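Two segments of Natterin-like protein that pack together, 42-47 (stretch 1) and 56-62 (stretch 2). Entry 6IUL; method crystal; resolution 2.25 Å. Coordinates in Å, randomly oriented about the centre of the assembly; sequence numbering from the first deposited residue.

Stretch 1 42-47: VRGVQV
Stretch 2 (56-62) TFGAMDS

Antiparallel strands are held in register by pairs of backbone hydrogen bonds, and where one strand gives way to a loop, side-chain contacts can extend the pairing; the contact between residues 42-47 and 56-62 of this natterin-like protein is an example. Stretch 1 is strand throughout. Stretch 2 is strand from Thr56 to Gly58 and loop or turn thereafter. The two strand axes approach to 4.7 Å and their N-to-C directions differ by 170°, so the chains run nearly antiparallel.

The register is fixed by three bridges. Val45 and Phe57 form the hydrogen-bonded pair, with CA atoms 5.4 Å apart: Val45 N donates to Phe57 O at 2.9 Å and Phe57 N to Val45 O at 2.9 Å, both nearly linear. The non-hydrogen-bonded pairs flanking it lie closer, as is usual in this geometry, with Gly44 CA 4.2 Å from Gly58 CA and Gln46 CA 4.3 Å from Thr56 CA. Here CA-H...O contacts supplement the ladder, Thr56 CA reaching Val45 O at 3.3 Å and Gly58 CA reaching Arg43 O at 3.3 Å.

Most residues keep extended phi/psi values, such as -141/138 at Val45 and -129/152 at Phe57. Arg43 departs at -81/-38, followed by a very extended Gly44 at -167/162, and Gly58, the bridge partner of Gly44, adopts 66/-141, a positive phi that by itself favours glycine. Beyond this irregularity, Ala59 (-131/138) still donates its N to Arg43 O, at 2.8 Å and 169°, while Gly44 CA makes a CA-H...O contact with Ala59 O at 3.2 Å. The absence of side chains is essential to this closeness: an ideal CB on Gly44 would lie 2.0 Å from Ala59 O, and one on Gly58 would lie 2.2 Å from Arg43 O.

Side chains of the other two bridged pairs divide between the sheet faces. Val45 (chi1 t, 157°) and Phe57 (chi1 m, chi2 -73°) share one face, the phenyl ring lying oblique to Val45 O. Gln46 and Thr56 share the other; Gln46, with chi1 and chi2 both t and chi3 74°, extends until its NE2 is 2.8 Å from OG1 of Thr56, whose chi1 is m.

Past the strand, Met60 (-109/140) sends its CA-to-CB bond away from stretch 1, yet an m, m, m rotamer brings the thioether back, placing SD 3.5 Å from Gly44 C and CE 4.0 Å from Gln46 CB. Asp61 (-138/-170) points its CA-to-CB bond toward stretch 1, with chi1 p and chi2 15°. Arg43 meets it through chi angles of -80°, -112°, -88° and -177°. The resulting salt bridge joins Arg43 NH2 to Asp61 OD2 at 2.9 Å, near the guanidinium plane, and a weak hydrogen bond from Arg43 NE reaches the same OD2 at 3.4 Å. Ala59 CB covers one face of the guanidinium, 4.2 Å from Arg43 NH1. In all, the contact buries 505 Å², summed over both sides.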

# COMPACT_ATOMS: atom_id res chain seq x y z
N VAL A 42 19.58 -6.06 -42.25
CA VAL A 42 19.88 -6.26 -40.85
C VAL A 42 20.74 -7.53 -40.79
O VAL A 42 20.29 -8.57 -41.25
CB VAL A 42 18.60 -6.45 -40.02
CG1 VAL A 42 18.94 -6.94 -38.59
CG2 VAL A 42 17.82 -5.14 -40.00
N ARG A 43 21.96 -7.42 -40.24
CA ARG A 43 22.89 -8.52 -40.18
C ARG A 43 22.60 -9.48 -39.04
O ARG A 43 22.79 -10.70 -39.15
CB ARG A 43 24.32 -8.00 -40.02
CG ARG A 43 24.96 -7.51 -41.31
CD ARG A 43 26.08 -8.55 -41.57
NE ARG A 43 27.28 -8.11 -40.88
CZ ARG A 43 28.48 -8.71 -40.90
NH1 ARG A 43 28.70 -9.88 -41.48
NH2 ARG A 43 29.51 -8.10 -40.35
N GLY A 44 22.20 -8.91 -37.91
CA GLY A 44 22.07 -9.72 -36.72
C GLY A 44 21.33 -9.03 -35.60
O GLY A 44 21.20 -7.82 -35.56
N VAL A 45 20.86 -9.85 -34.67
CA VAL A 45 20.14 -9.37 -33.52
C VAL A 45 20.56 -10.18 -32.30
O VAL A 45 20.71 -11.39 -32.38
CB VAL A 45 18.63 -9.55 -33.80
CG1 VAL A 45 17.84 -9.61 -32.57
CG2 VAL A 45 18.11 -8.42 -34.66
N GLN A 46 20.76 -9.52 -31.18
CA GLN A 46 20.87 -10.18 -29.91
C GLN A 46 19.73 -9.70 -28.96
O GLN A 46 19.43 -8.51 -28.86
CB GLN A 46 22.23 -9.91 -29.33
CG GLN A 46 22.53 -10.46 -27.95
CD GLN A 46 24.01 -10.48 -27.61
OE1 GLN A 46 24.63 -9.47 -27.33
NE2 GLN A 46 24.56 -11.66 -27.61
N VAL A 47 19.10 -10.63 -28.27
CA VAL A 47 17.91 -10.37 -27.50
C VAL A 47 18.08 -10.93 -26.10
O VAL A 47 18.53 -12.10 -25.91
CB VAL A 47 16.70 -11.09 -28.15
CG1 VAL A 47 15.43 -10.87 -27.35
CG2 VAL A 47 16.51 -10.68 -29.61
N THR A 56 21.45 -14.89 -29.81
CA THR A 56 21.87 -14.18 -30.97
C THR A 56 21.50 -14.92 -32.25
O THR A 56 21.65 -16.13 -32.37
CB THR A 56 23.40 -13.97 -30.92
OG1 THR A 56 23.74 -13.20 -29.75
CG2 THR A 56 23.85 -13.19 -32.15
N PHE A 57 21.02 -14.16 -33.22
CA PHE A 57 20.72 -14.66 -34.53
C PHE A 57 21.37 -13.81 -35.58
O PHE A 57 21.54 -12.59 -35.36
CB PHE A 57 19.20 -14.65 -34.71
CG PHE A 57 18.48 -15.38 -33.62
CD1 PHE A 57 18.50 -16.77 -33.55
CD2 PHE A 57 17.84 -14.67 -32.62
CE1 PHE A 57 17.89 -17.44 -32.50
CE2 PHE A 57 17.23 -15.32 -31.59
CZ PHE A 57 17.26 -16.71 -31.53
N GLY A 58 21.69 -14.41 -36.74
CA GLY A 58 22.47 -13.74 -37.80
C GLY A 58 23.86 -13.48 -37.27
O GLY A 58 24.37 -14.31 -36.51
N ALA A 59 24.45 -12.31 -37.58
CA ALA A 59 25.82 -11.99 -37.17
C ALA A 59 25.88 -10.61 -36.56
O ALA A 59 25.25 -9.68 -37.05
CB ALA A 59 26.74 -12.03 -38.39
N MET A 60 26.63 -10.48 -35.48
CA MET A 60 26.79 -9.20 -34.80
C MET A 60 28.19 -8.64 -35.01
O MET A 60 29.17 -9.40 -34.92
CB MET A 60 26.50 -9.34 -33.28
CG MET A 60 25.07 -9.78 -32.98
SD MET A 60 23.91 -8.46 -33.33
CE MET A 60 24.11 -7.44 -31.87
N ASP A 61 28.29 -7.33 -35.22
CA ASP A 61 29.57 -6.68 -35.45
C ASP A 61 29.66 -5.34 -34.68
O ASP A 61 28.81 -5.05 -33.88
CB ASP A 61 29.85 -6.54 -36.95
CG ASP A 61 28.83 -5.64 -37.68
OD1 ASP A 61 28.07 -4.88 -37.00
OD2 ASP A 61 28.80 -5.71 -38.94
N SER A 62 30.69 -4.55 -34.96
CA SER A 62 30.95 -3.30 -34.30
C SER A 62 29.88 -2.23 -34.62
O SER A 62 29.77 -1.24 -33.91
CB SER A 62 32.35 -2.79 -34.66
OG SER A 62 32.38 -2.38 -36.04